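Local coordinates for PUA domain-containing protein (Aeropyrum pernix, PDB 2CX1), which is of unknown function but, as a PUA-domain protein, probably binds RNA and may act in translation initiation, at residues A[13-18]-A[46-51]; A[6-11]-A[176-181]; A[109-114]-A[162-167]; A[128-133]-A[140-145]; A[21-26]-A[37-42]. All coordinates share one frame; numbering follows the deposited sequence.

Contact 1: A[13-18]-A[46-51]; sequences LEARAL and RLVKAR
Over one face of the Arg46 guanidinium lies the backbone of the facing strand, with Arg16 C 3.9 Å above the plane and offset toward the rim; the methyl of Ala15 sits 3.7 Å from Arg46 NH2. The Arg16 guanidinium in turn has Leu47 CD2 over one face, 3.5 Å from Arg16 NH2. Leu47 CG, anti to the backbone N (chi1 -176°), lays the leucine branch alongside the Arg16 chain. The strands 13-17 and 46-51 that carry these groups pair antiparallel as neighbours in the six-stranded sheet of the N-terminal domain. Glu14 with Lys49 and Arg16 with Leu47 are the hydrogen-bonded pairs, and Lys49 N to Glu14 O is nearly straight (2.8 Å, 177°). A water donates to both Glu14 O and Leu47 O. Leu13 CD1 meets Ala50 CB at 3.6 Å. Arg16 NH1 bonds Ala17 O and forms a salt bridge with Glu22 of helix 20-30. The side with Leu13, Val48 and Ala50 is thus apolar, but the Arg46 guanidinium covers its Ala15-Ala17 end; on the other, Arg16 both covers Leu47 and ties strand to helix, while Glu14 OE1 and Lys49 NZ, opposite in charge, stay 4.7 Å apart.

Contact 2: A[6-11]-A[176-181]; sequences RLVGLA and WELAQE
Glu177 lies against the backbone and side chain of Arg6 where helix 174-183, the C-terminal helix, packs against the N-terminal antiparallel sheet at a classic gamma turn, Arg6-Leu7-Val8, between strands 2-5 and 9-17. The CB of Glu177 rests 3.3 Å from Arg6 O, the carbonyl that closes this turn by accepting from Val8 N. Beyond CB the glutamate bends at chi2 (-69°), which brings its carboxylate alongside the arginine chain: OE1 of Glu177 is 3.6 Å from Arg6 CB, and the two side chains point the same way. The guanidinium and carboxylate planes are 74° apart, and Arg6 NE stays 4.3 Å from Glu177 OE2, beyond a salt bridge, so the attraction between the charges is probably modest. Leu7 CD1 lies 4.0 Å from Glu177 CG. With alanine in place of Glu177 the CB contact stays, but the Arg6 chain and Leu7 CD1 are likely to lose their neighbour, and Arg6 its nearby negative charge. Leu178, next along the helix, turns to the apolar side: its CB meets Val8 CG2 and its CD1 meets Ala11 CB, while Tyr57 of strand 56-62 touches both Val8 and Leu178. One turn after Glu177, Glu181 reaches the gamma turn through a water, which donates to Glu181 OE1 at 3.0 Å and accepts from Arg6 N at 3.2 Å.

Contact 3: A[109-114]-A[162-167]; sequences AHLMIP and GRAVRR
Four backbone hydrogen bonds join Leu111 and Ile113 to residues 162-165. Leu111 O accepts from both Ala164 N (2.7 Å) and Val165 N (3.2 Å), and Leu111 N returns a bond to Val165 O; with two residues facing one, this is a classic beta bulge. Beyond it, Ile113 N reaches Gly162 O. Among apolar contacts, Leu111 CD2 meets Val165 CG2 and Ile113 CG1 touches Ala164 CB at 3.8 Å. The selenium of selenomethionine Met112 lies against the aliphatic base of Arg163, 3.9 Å from its CB. At the His110 end the imidazole ring lies between two arginines. Arg163 NH1 stands 3.6 Å above one face, offset toward the rim, while His110 NE2 lies over one face of the Arg167 guanidinium; both guanidinium planes are turned 48° from the ring. A serine in place of His110 would probably open a gap between these two groups, leaving neither with the ring's flat surface. Their hydrogen bonds lie elsewhere, Arg163 in a salt bridge with Glu146 and Arg167 on Gly108 O. Within the PUA domain, short strand 111-112 edges the mixed sheet beside 163-170; Leu111 touches Val95, Val97 and Ala101, and helix 149-158 meets Ile113 and Ala164.

Contact 4: A[128-133]-A[140-145]; sequences VVAALY and VMVGVA
A beta hairpin of the PUA domain brings strand 128-133 against strand 138-145; the axes of segments 128-133 and 140-145 approach to 4.7 Å and run antiparallel at 157°. Val129 and Gly143 form a hydrogen-bonded pair with two bonds: Gly143 N to Val129 O is nearly straight (2.9 Å, 173°), and Val129 N returns a bond to Gly143 O. Toward the hairpin turn a classic beta bulge interrupts the pattern, Val140 and Met141 both facing Ala131. Ala131 O takes a firm bond from Val140 N (2.8 Å) and a weak one from Met141 N, and Ala131 N donates to Met141 O. Val140 CG2, in the crowded position between its own N and carbonyl carbon, is thereby brought to 3.3 Å from Ala131 O. Val128, Ala130 and Val142 share one face, where small branches meet, Ala130 CB lying 4.4 Å from Val142 CG2. On the other, the selenomethionine Met141 is bent at chi2 and chi3, and its CE reaches Ala131 CB at 4.1 Å. Gly143 suits this bend, since a CB there would run into Met141 SE. Tyr77 of strand 76-78 packs on Val128, Val142 and Val144, Leu105 of helix 99-106 on Ala131 and Val140; in the sheet, strand 93-97 bonds to 128-133 and strand 163-170 to 138-145.

Contact 5: A[21-26]-A[37-42]; sequences KERRSL and IPFSEK
Helix 20-30 of the N-terminal domain is met here by the irregular loop that leads from it to strand 45-51, and the contact rests on Arg23, Leu26 and Phe39. Arg23 stretches from the helix with CG anti to the backbone N (chi1 -172°) and the chain extended to NE, carrying its guanidinium to the loop backbone. Ser40 O lies at the edge of that group, in its plane, 3.1 Å from Arg23 NH2; Glu41 O stands over one face, 3.2 Å from the same nitrogen but at a poor angle for a bond. Ala43 O receives a hydrogen bond from Arg23 NH1. The loop is shaped in part by an ST turn, Ser40 OG accepting from Lys42 N at 2.9 Å. Leu26 CD2 meets Phe39 CZ at 4.0 Å, and Ile37 CG2 sits over the centre of the Phe39 ring. One cationic group set among backbone carbonyls thus joins loop to helix at the surface, while the apolar pair carries the contact inward.

Contact 4, in the PUA domain, is the core one: all its touching residues are buried. Contacts 1 and 5 lie at the surface of the N-terminal domain, and contacts 2 and 3 are intermediate. Contacts 3 and 4 share the mixed sheet, Arg166 N probably bonding Val144 O across adjacent strands, and each has a bulge. Contacts 1 and 2 both use strand 9-17 and meet where Ala50 CB packs on Leu178 CD2. Contact 1 also reaches helix 20-30 of contact 5, where Leu18 CD1 packs on Arg23 CA. Aliphatic side chains dominate contact 4, whereas charged ones take part in all the others. Contacts 1 and 3 lie about 33 Å apart between centres.

Contact 1: A[13-18]-A[46-51]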
# COMPACT_ATOMS: atom_id res chain seq x y z
N LEU A 13 -9.98 4.29 -19.42
CA LEU A 13 -10.60 4.11 -18.15
C LEU A 13 -12.09 3.84 -18.21
O LEU A 13 -12.78 4.38 -19.12
CB LEU A 13 -10.40 5.37 -17.34
CG LEU A 13 -9.23 5.59 -16.40
CD1 LEU A 13 -7.91 5.09 -16.91
CD2 LEU A 13 -9.22 7.09 -16.22
N GLU A 14 -12.56 2.98 -17.30
CA GLU A 14 -13.99 2.68 -17.17
C GLU A 14 -14.21 2.79 -15.67
O GLU A 14 -13.55 2.07 -14.92
CB GLU A 14 -14.32 1.28 -17.66
CG GLU A 14 -14.32 1.22 -19.18
CD GLU A 14 -14.40 -0.19 -19.77
OE1 GLU A 14 -13.48 -1.02 -19.54
OE2 GLU A 14 -15.41 -0.46 -20.46
N ALA A 15 -15.15 3.63 -15.23
CA ALA A 15 -15.38 3.81 -13.80
C ALA A 15 -16.88 3.67 -13.47
O ALA A 15 -17.71 3.97 -14.32
CB ALA A 15 -14.90 5.22 -13.38
N ARG A 16 -17.20 3.20 -12.28
CA ARG A 16 -18.57 3.05 -11.83
C ARG A 16 -18.60 3.10 -10.31
O ARG A 16 -17.59 2.84 -9.65
CB ARG A 16 -19.15 1.72 -12.28
CG ARG A 16 -18.46 0.51 -11.72
CD ARG A 16 -19.24 -0.72 -12.06
NE ARG A 16 -18.70 -1.98 -11.59
CZ ARG A 16 -18.83 -2.46 -10.36
NH1 ARG A 16 -19.50 -1.79 -9.43
NH2 ARG A 16 -18.31 -3.64 -10.07
N ALA A 17 -19.77 3.40 -9.75
CA ALA A 17 -19.90 3.39 -8.29
C ALA A 17 -19.93 1.93 -7.84
O ALA A 17 -20.35 1.06 -8.58
CB ALA A 17 -21.22 4.02 -7.89
N LEU A 18 -19.46 1.67 -6.62
CA LEU A 18 -19.60 0.34 -6.07
C LEU A 18 -21.06 0.21 -5.68
O LEU A 18 -21.70 1.19 -5.32
CB LEU A 18 -18.82 0.17 -4.76
CG LEU A 18 -17.30 0.14 -4.78
CD1 LEU A 18 -16.77 -0.43 -3.44
CD2 LEU A 18 -16.86 -0.70 -5.92
N ARG A 46 -15.67 4.28 -5.67
CA ARG A 46 -15.84 3.90 -7.07
C ARG A 46 -14.74 2.94 -7.48
O ARG A 46 -13.65 2.94 -6.90
CB ARG A 46 -15.77 5.14 -7.96
CG ARG A 46 -16.88 6.16 -7.66
CD ARG A 46 -16.66 7.46 -8.45
NE ARG A 46 -16.73 7.24 -9.89
CZ ARG A 46 -17.87 7.09 -10.55
NH1 ARG A 46 -19.04 7.14 -9.90
NH2 ARG A 46 -17.85 6.84 -11.87
N LEU A 47 -15.06 2.10 -8.47
CA LEU A 47 -14.13 1.12 -9.04
C LEU A 47 -13.69 1.70 -10.40
O LEU A 47 -14.50 2.06 -11.29
CB LEU A 47 -14.82 -0.22 -9.27
CG LEU A 47 -14.01 -1.42 -9.78
CD1 LEU A 47 -12.93 -1.79 -8.75
CD2 LEU A 47 -14.96 -2.58 -9.98
N VAL A 48 -12.38 1.83 -10.54
CA VAL A 48 -11.85 2.36 -11.79
C VAL A 48 -11.01 1.25 -12.43
O VAL A 48 -10.09 0.74 -11.78
CB VAL A 48 -10.93 3.57 -11.51
CG1 VAL A 48 -10.38 4.08 -12.78
CG2 VAL A 48 -11.71 4.68 -10.73
N LYS A 49 -11.35 0.87 -13.67
CA LYS A 49 -10.58 -0.14 -14.44
C LYS A 49 -9.79 0.65 -15.49
O LYS A 49 -10.34 1.51 -16.19
CB LYS A 49 -11.52 -1.14 -15.10
CG LYS A 49 -12.35 -1.89 -14.07
CD LYS A 49 -13.19 -3.07 -14.62
CE LYS A 49 -14.30 -2.62 -15.55
NZ LYS A 49 -15.11 -3.79 -16.07
N ALA A 50 -8.49 0.42 -15.58
CA ALA A 50 -7.66 1.16 -16.55
C ALA A 50 -7.02 0.10 -17.42
O ALA A 50 -6.35 -0.80 -16.90
CB ALA A 50 -6.55 1.93 -15.84
N ARG A 51 -7.24 0.18 -18.72
CA ARG A 51 -6.61 -0.77 -19.58
C ARG A 51 -5.44 -0.10 -20.28
O ARG A 51 -5.59 0.88 -20.96
CB ARG A 51 -7.60 -1.34 -20.58
CG ARG A 51 -6.96 -2.44 -21.51
CD ARG A 51 -8.04 -3.11 -22.43
NE ARG A 51 -8.75 -2.18 -23.32
CZ ARG A 51 -8.25 -1.66 -24.45
NH1 ARG A 51 -7.01 -1.97 -24.85
NH2 ARG A 51 -9.00 -0.83 -25.19
O HOH W 1 -15.18 -0.06 -13.42

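Contact 2: A[6-11]-A[176-181]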
# COMPACT_ATOMS: atom_id res chain seq x y z
N ARG A 6 3.26 7.95 -16.68
CA ARG A 6 4.64 7.50 -16.82
C ARG A 6 4.61 5.99 -16.69
O ARG A 6 3.80 5.46 -15.97
CB ARG A 6 5.54 8.09 -15.71
CG ARG A 6 7.03 7.70 -15.83
CD ARG A 6 7.93 8.31 -14.73
NE ARG A 6 7.88 9.77 -14.69
CZ ARG A 6 8.47 10.58 -15.58
NH1 ARG A 6 9.18 10.10 -16.61
NH2 ARG A 6 8.40 11.89 -15.40
N LEU A 7 5.50 5.31 -17.40
CA LEU A 7 5.63 3.84 -17.39
C LEU A 7 4.53 3.04 -18.02
O LEU A 7 4.80 2.16 -18.85
CB LEU A 7 5.80 3.28 -15.97
CG LEU A 7 6.98 3.69 -15.13
CD1 LEU A 7 7.11 2.69 -13.94
CD2 LEU A 7 8.26 3.68 -16.01
N VAL A 8 3.29 3.30 -17.63
CA VAL A 8 2.20 2.49 -18.17
C VAL A 8 1.69 3.07 -19.49
O VAL A 8 1.05 2.37 -20.30
CB VAL A 8 1.01 2.41 -17.13
CG1 VAL A 8 1.54 1.92 -15.81
CG2 VAL A 8 0.38 3.75 -16.92
N GLY A 9 1.95 4.35 -19.70
CA GLY A 9 1.49 4.99 -20.95
C GLY A 9 0.01 5.32 -20.97
O GLY A 9 -0.62 5.67 -19.94
N LEU A 10 -0.57 5.24 -22.18
CA LEU A 10 -1.97 5.56 -22.36
C LEU A 10 -2.87 4.55 -21.68
O LEU A 10 -2.70 3.38 -21.88
CB LEU A 10 -2.29 5.57 -23.86
CG LEU A 10 -3.75 5.86 -24.21
CD1 LEU A 10 -4.01 7.35 -23.88
CD2 LEU A 10 -3.97 5.63 -25.69
N ALA A 11 -3.84 5.01 -20.91
CA ALA A 11 -4.75 4.09 -20.26
C ALA A 11 -6.21 4.46 -20.59
O ALA A 11 -6.58 5.64 -20.47
CB ALA A 11 -4.55 4.17 -18.75
N TRP A 176 1.79 2.64 -8.90
CA TRP A 176 1.99 3.96 -8.28
C TRP A 176 1.89 5.05 -9.37
O TRP A 176 1.24 6.09 -9.16
CB TRP A 176 3.40 4.03 -7.66
CG TRP A 176 3.58 5.27 -6.84
CD1 TRP A 176 3.17 5.48 -5.54
CD2 TRP A 176 4.12 6.50 -7.29
NE1 TRP A 176 3.44 6.80 -5.15
CE2 TRP A 176 4.03 7.44 -6.22
CE3 TRP A 176 4.67 6.91 -8.50
CZ2 TRP A 176 4.47 8.75 -6.34
CZ3 TRP A 176 5.12 8.24 -8.63
CH2 TRP A 176 5.02 9.14 -7.56
N GLU A 177 2.52 4.80 -10.52
CA GLU A 177 2.48 5.83 -11.59
C GLU A 177 1.09 6.04 -12.12
O GLU A 177 0.66 7.17 -12.42
CB GLU A 177 3.44 5.47 -12.73
CG GLU A 177 4.90 5.55 -12.30
CD GLU A 177 5.44 6.98 -12.02
OE1 GLU A 177 4.75 8.01 -12.18
OE2 GLU A 177 6.62 7.07 -11.62
N LEU A 178 0.37 4.93 -12.26
CA LEU A 178 -1.00 5.00 -12.77
C LEU A 178 -1.86 5.75 -11.73
O LEU A 178 -2.64 6.64 -12.09
CB LEU A 178 -1.55 3.59 -12.97
CG LEU A 178 -3.07 3.49 -13.30
CD1 LEU A 178 -3.41 4.22 -14.57
CD2 LEU A 178 -3.40 2.01 -13.52
N ALA A 179 -1.73 5.36 -10.46
CA ALA A 179 -2.49 6.00 -9.39
C ALA A 179 -2.17 7.52 -9.33
O ALA A 179 -3.07 8.34 -9.10
CB ALA A 179 -2.15 5.37 -8.01
N GLN A 180 -0.91 7.89 -9.55
CA GLN A 180 -0.53 9.33 -9.52
C GLN A 180 -1.30 10.13 -10.52
O GLN A 180 -1.78 11.26 -10.26
CB GLN A 180 0.93 9.53 -9.85
CG GLN A 180 1.83 9.37 -8.67
CD GLN A 180 1.58 10.41 -7.57
OE1 GLN A 180 0.86 10.14 -6.66
NE2 GLN A 180 2.21 11.59 -7.65
N GLU A 181 -1.47 9.53 -11.68
CA GLU A 181 -2.16 10.23 -12.74
C GLU A 181 -3.68 10.25 -12.52
O GLU A 181 -4.36 11.21 -12.90
CB GLU A 181 -1.77 9.57 -14.08
CG GLU A 181 -2.05 10.38 -15.24
CD GLU A 181 -1.30 11.70 -15.24
OE1 GLU A 181 -0.21 11.83 -14.62
OE2 GLU A 181 -1.78 12.61 -15.92
O HOH W 2 2.47 10.57 -14.94

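Contact 3: A[109-114]-A[162-167]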
# COMPACT_ATOMS: atom_id res chain seq x y z
N ALA A 109 13.06 -2.89 -4.20
CA ALA A 109 13.59 -4.02 -3.37
C ALA A 109 12.74 -4.41 -2.17
O ALA A 109 12.05 -3.62 -1.63
CB ALA A 109 15.00 -3.68 -2.84
N HIS A 110 12.83 -5.67 -1.74
CA HIS A 110 12.17 -6.05 -0.52
C HIS A 110 12.95 -5.36 0.62
O HIS A 110 14.09 -4.96 0.46
CB HIS A 110 12.18 -7.59 -0.31
CG HIS A 110 11.30 -8.30 -1.27
ND1 HIS A 110 11.78 -9.08 -2.31
CD2 HIS A 110 9.96 -8.20 -1.46
CE1 HIS A 110 10.78 -9.41 -3.10
NE2 HIS A 110 9.66 -8.88 -2.61
N LEU A 111 12.33 -5.27 1.78
CA LEU A 111 12.97 -4.62 2.95
C LEU A 111 13.68 -5.65 3.79
O LEU A 111 13.02 -6.57 4.30
CB LEU A 111 11.90 -3.95 3.83
CG LEU A 111 12.45 -3.36 5.12
CD1 LEU A 111 13.51 -2.27 4.84
CD2 LEU A 111 11.29 -2.74 5.89
N MSE A 112 15.01 -5.52 3.90
CA MSE A 112 15.78 -6.47 4.72
C MSE A 112 15.95 -5.90 6.12
O MSE A 112 16.04 -4.65 6.33
CB MSE A 112 17.19 -6.74 4.10
CG MSE A 112 17.11 -6.99 2.60
SE MSE A 112 15.93 -8.53 2.21
CE MSE A 112 17.14 -9.96 2.87
N ILE A 113 16.10 -6.81 7.08
CA ILE A 113 16.17 -6.39 8.47
C ILE A 113 17.21 -5.34 8.81
O ILE A 113 16.94 -4.42 9.61
CB ILE A 113 16.34 -7.66 9.39
CG1 ILE A 113 15.07 -8.53 9.32
CG2 ILE A 113 16.68 -7.24 10.86
CD1 ILE A 113 15.33 -10.07 9.74
N PRO A 114 18.43 -5.44 8.24
CA PRO A 114 19.43 -4.41 8.60
C PRO A 114 19.05 -2.97 8.19
O PRO A 114 19.66 -2.02 8.69
CB PRO A 114 20.69 -4.84 7.86
CG PRO A 114 20.53 -6.35 7.77
CD PRO A 114 19.02 -6.52 7.44
N GLY A 162 18.26 -10.90 6.72
CA GLY A 162 17.04 -11.54 6.32
C GLY A 162 15.94 -10.57 5.91
O GLY A 162 16.06 -9.33 6.08
N ARG A 163 14.85 -11.13 5.37
CA ARG A 163 13.82 -10.24 4.90
C ARG A 163 12.85 -9.87 6.02
O ARG A 163 12.44 -10.70 6.81
CB ARG A 163 13.11 -10.85 3.68
CG ARG A 163 12.14 -9.88 2.99
CD ARG A 163 11.88 -10.36 1.57
NE ARG A 163 10.88 -11.39 1.55
CZ ARG A 163 10.71 -12.26 0.55
NH1 ARG A 163 11.50 -12.23 -0.52
NH2 ARG A 163 9.75 -13.17 0.66
N ALA A 164 12.57 -8.57 6.13
CA ALA A 164 11.64 -8.10 7.16
C ALA A 164 10.22 -7.93 6.58
O ALA A 164 9.24 -8.22 7.26
CB ALA A 164 12.12 -6.74 7.74
N VAL A 165 10.12 -7.37 5.37
CA VAL A 165 8.79 -7.13 4.77
C VAL A 165 8.87 -7.43 3.31
O VAL A 165 9.81 -6.96 2.63
CB VAL A 165 8.37 -5.61 4.94
CG1 VAL A 165 6.94 -5.37 4.28
CG2 VAL A 165 8.24 -5.30 6.49
N ARG A 166 7.94 -8.23 2.83
CA ARG A 166 7.90 -8.57 1.42
C ARG A 166 7.11 -7.49 0.65
O ARG A 166 5.93 -7.16 0.96
CB ARG A 166 7.24 -9.93 1.22
CG ARG A 166 7.04 -10.28 -0.24
CD ARG A 166 6.58 -11.73 -0.39
NE ARG A 166 5.49 -12.15 0.49
CZ ARG A 166 4.21 -11.94 0.25
NH1 ARG A 166 3.83 -11.27 -0.83
NH2 ARG A 166 3.30 -12.45 1.06
N ARG A 167 7.77 -6.90 -0.34
CA ARG A 167 7.16 -5.80 -1.10
C ARG A 167 5.97 -6.17 -1.95
O ARG A 167 6.01 -7.16 -2.66
CB ARG A 167 8.22 -5.14 -2.00
CG ARG A 167 7.65 -4.09 -2.96
CD ARG A 167 7.52 -4.64 -4.40
NE ARG A 167 8.77 -5.21 -4.89
CZ ARG A 167 8.89 -6.50 -5.26
NH1 ARG A 167 7.86 -7.31 -5.19
NH2 ARG A 167 10.05 -6.99 -5.71

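Contact 4: A[128-133]-A[140-145]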
# COMPACT_ATOMS: atom_id res chain seq x y z
N VAL A 128 -0.45 -6.86 6.83
CA VAL A 128 -0.14 -5.78 5.91
C VAL A 128 0.49 -4.66 6.71
O VAL A 128 -0.05 -4.24 7.75
CB VAL A 128 -1.45 -5.24 5.25
CG1 VAL A 128 -1.14 -4.01 4.40
CG2 VAL A 128 -2.08 -6.35 4.38
N VAL A 129 1.66 -4.19 6.27
CA VAL A 129 2.32 -3.09 6.95
C VAL A 129 2.93 -2.19 5.87
O VAL A 129 3.03 -2.60 4.69
CB VAL A 129 3.49 -3.61 7.91
CG1 VAL A 129 2.92 -4.53 8.95
CG2 VAL A 129 4.57 -4.41 7.07
N ALA A 130 3.37 -1.00 6.28
CA ALA A 130 3.99 -0.03 5.38
C ALA A 130 5.38 0.26 5.90
O ALA A 130 5.60 0.26 7.12
CB ALA A 130 3.24 1.30 5.36
N ALA A 131 6.29 0.56 4.96
CA ALA A 131 7.64 0.92 5.31
C ALA A 131 7.74 2.43 5.06
O ALA A 131 7.41 2.92 3.95
CB ALA A 131 8.63 0.15 4.41
N LEU A 132 8.22 3.16 6.07
CA LEU A 132 8.36 4.63 6.00
C LEU A 132 9.81 5.03 6.22
O LEU A 132 10.47 4.49 7.11
CB LEU A 132 7.58 5.32 7.14
CG LEU A 132 6.09 5.60 6.88
CD1 LEU A 132 5.38 4.28 6.53
CD2 LEU A 132 5.49 6.29 8.13
N TYR A 133 10.27 6.00 5.44
CA TYR A 133 11.64 6.53 5.63
C TYR A 133 11.53 7.20 7.00
O TYR A 133 10.64 8.02 7.21
CB TYR A 133 11.95 7.55 4.53
CG TYR A 133 13.23 8.32 4.76
CD1 TYR A 133 14.32 7.74 5.44
CD2 TYR A 133 13.38 9.63 4.29
CE1 TYR A 133 15.56 8.47 5.63
CE2 TYR A 133 14.59 10.38 4.47
CZ TYR A 133 15.67 9.78 5.14
OH TYR A 133 16.88 10.45 5.28
N VAL A 140 7.22 4.52 1.70
CA VAL A 140 7.83 4.20 0.40
C VAL A 140 7.37 2.85 -0.15
O VAL A 140 7.54 2.53 -1.33
CB VAL A 140 9.38 4.23 0.52
CG1 VAL A 140 9.86 5.64 0.89
CG2 VAL A 140 9.81 3.31 1.65
N MSE A 141 6.79 2.02 0.70
CA MSE A 141 6.40 0.70 0.26
C MSE A 141 5.33 0.14 1.19
O MSE A 141 5.25 0.51 2.38
CB MSE A 141 7.66 -0.24 0.34
CG MSE A 141 7.38 -1.69 -0.08
SE MSE A 141 7.01 -2.86 1.44
CE MSE A 141 8.84 -3.18 2.07
N VAL A 142 4.46 -0.71 0.59
CA VAL A 142 3.39 -1.38 1.28
C VAL A 142 3.64 -2.86 1.01
O VAL A 142 3.93 -3.24 -0.11
CB VAL A 142 2.01 -0.91 0.76
CG1 VAL A 142 0.94 -1.88 1.22
CG2 VAL A 142 1.76 0.52 1.32
N GLY A 143 3.54 -3.67 2.06
CA GLY A 143 3.80 -5.08 1.87
C GLY A 143 3.36 -5.98 3.01
O GLY A 143 2.53 -5.61 3.86
N VAL A 144 3.98 -7.13 3.06
CA VAL A 144 3.59 -8.14 4.02
C VAL A 144 4.68 -8.41 5.03
O VAL A 144 5.83 -8.70 4.64
CB VAL A 144 3.27 -9.42 3.24
CG1 VAL A 144 2.82 -10.57 4.22
CG2 VAL A 144 2.09 -9.13 2.24
N ALA A 145 4.33 -8.38 6.31
CA ALA A 145 5.35 -8.68 7.34
C ALA A 145 5.86 -10.11 7.22
O ALA A 145 5.08 -11.02 7.16
CB ALA A 145 4.77 -8.45 8.76

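Contact 5: A[21-26]-A[37-42]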
# COMPACT_ATOMS: atom_id res chain seq x y z
N LYS A 21 -24.00 -3.65 -1.93
CA LYS A 21 -23.46 -4.95 -1.59
C LYS A 21 -21.91 -4.99 -1.70
O LYS A 21 -21.25 -5.53 -0.83
CB LYS A 21 -24.06 -6.02 -2.50
CG LYS A 21 -23.55 -7.44 -2.21
CD LYS A 21 -24.12 -8.49 -3.23
CE LYS A 21 -23.73 -9.93 -2.83
NZ LYS A 21 -24.16 -11.04 -3.78
N GLU A 22 -21.34 -4.38 -2.73
CA GLU A 22 -19.86 -4.37 -2.88
C GLU A 22 -19.24 -3.54 -1.78
O GLU A 22 -18.21 -3.94 -1.23
CB GLU A 22 -19.45 -3.78 -4.22
CG GLU A 22 -19.90 -4.62 -5.39
CD GLU A 22 -19.56 -3.99 -6.71
OE1 GLU A 22 -19.83 -2.79 -6.89
OE2 GLU A 22 -19.00 -4.70 -7.57
N ARG A 23 -19.88 -2.42 -1.43
CA ARG A 23 -19.34 -1.59 -0.38
C ARG A 23 -19.30 -2.35 0.93
O ARG A 23 -18.33 -2.27 1.65
CB ARG A 23 -20.18 -0.32 -0.23
CG ARG A 23 -19.53 0.63 0.71
CD ARG A 23 -20.36 1.87 0.92
NE ARG A 23 -19.60 2.80 1.77
CZ ARG A 23 -19.29 4.04 1.39
NH1 ARG A 23 -19.67 4.49 0.19
NH2 ARG A 23 -18.60 4.82 2.20
N ARG A 24 -20.37 -3.07 1.25
CA ARG A 24 -20.41 -3.88 2.47
C ARG A 24 -19.33 -4.99 2.44
O ARG A 24 -18.63 -5.26 3.43
CB ARG A 24 -21.80 -4.52 2.61
CG ARG A 24 -21.96 -5.40 3.83
CD ARG A 24 -23.44 -5.74 4.02
NE ARG A 24 -24.29 -4.56 3.79
CZ ARG A 24 -24.41 -3.52 4.63
NH1 ARG A 24 -25.22 -2.51 4.30
NH2 ARG A 24 -23.74 -3.48 5.79
N SER A 25 -19.22 -5.67 1.31
CA SER A 25 -18.24 -6.71 1.20
C SER A 25 -16.84 -6.09 1.35
O SER A 25 -15.97 -6.67 1.97
CB SER A 25 -18.36 -7.39 -0.17
OG SER A 25 -17.21 -8.19 -0.41
N LEU A 26 -16.62 -4.92 0.76
CA LEU A 26 -15.31 -4.27 0.91
C LEU A 26 -14.98 -4.06 2.40
O LEU A 26 -13.89 -4.39 2.85
CB LEU A 26 -15.30 -2.91 0.15
CG LEU A 26 -14.02 -2.13 0.46
CD1 LEU A 26 -12.79 -2.88 -0.15
CD2 LEU A 26 -14.11 -0.75 -0.03
N ILE A 37 -11.24 1.05 9.49
CA ILE A 37 -11.52 1.48 8.12
C ILE A 37 -11.16 2.96 8.18
O ILE A 37 -11.70 3.72 8.97
CB ILE A 37 -13.02 1.35 7.75
CG1 ILE A 37 -13.44 -0.11 7.89
CG2 ILE A 37 -13.29 1.79 6.29
CD1 ILE A 37 -12.56 -1.09 7.14
N PRO A 38 -10.27 3.40 7.29
CA PRO A 38 -9.82 4.78 7.24
C PRO A 38 -10.79 5.83 6.71
O PRO A 38 -10.64 7.02 7.01
CB PRO A 38 -8.58 4.70 6.37
CG PRO A 38 -8.93 3.60 5.38
CD PRO A 38 -9.63 2.55 6.27
N PHE A 39 -11.78 5.40 5.93
CA PHE A 39 -12.72 6.33 5.35
C PHE A 39 -14.09 6.22 5.98
O PHE A 39 -14.47 5.19 6.56
CB PHE A 39 -12.81 6.13 3.83
CG PHE A 39 -13.21 4.74 3.42
CD1 PHE A 39 -14.53 4.34 3.47
CD2 PHE A 39 -12.24 3.82 3.03
CE1 PHE A 39 -14.90 3.04 3.14
CE2 PHE A 39 -12.59 2.53 2.70
CZ PHE A 39 -13.89 2.12 2.75
N SER A 40 -14.82 7.31 5.81
CA SER A 40 -16.16 7.52 6.30
C SER A 40 -17.26 6.75 5.57
O SER A 40 -17.08 6.34 4.46
CB SER A 40 -16.44 9.02 6.19
OG SER A 40 -17.79 9.29 6.34
N GLU A 41 -18.43 6.60 6.20
CA GLU A 41 -19.54 5.93 5.55
C GLU A 41 -20.10 6.87 4.47
O GLU A 41 -20.88 6.47 3.62
CB GLU A 41 -20.68 5.62 6.52
CG GLU A 41 -20.27 4.80 7.71
CD GLU A 41 -19.88 5.66 8.91
OE1 GLU A 41 -19.07 6.62 8.75
OE2 GLU A 41 -20.39 5.37 10.03
N LYS A 42 -19.70 8.12 4.54
CA LYS A 42 -20.20 9.08 3.57
C LYS A 42 -19.27 9.23 2.38
O LYS A 42 -19.62 9.88 1.39
CB LYS A 42 -20.43 10.42 4.26
CG LYS A 42 -21.52 10.33 5.34
CD LYS A 42 -21.51 11.54 6.25
CE LYS A 42 -22.48 11.38 7.41
NZ LYS A 42 -22.33 12.55 8.35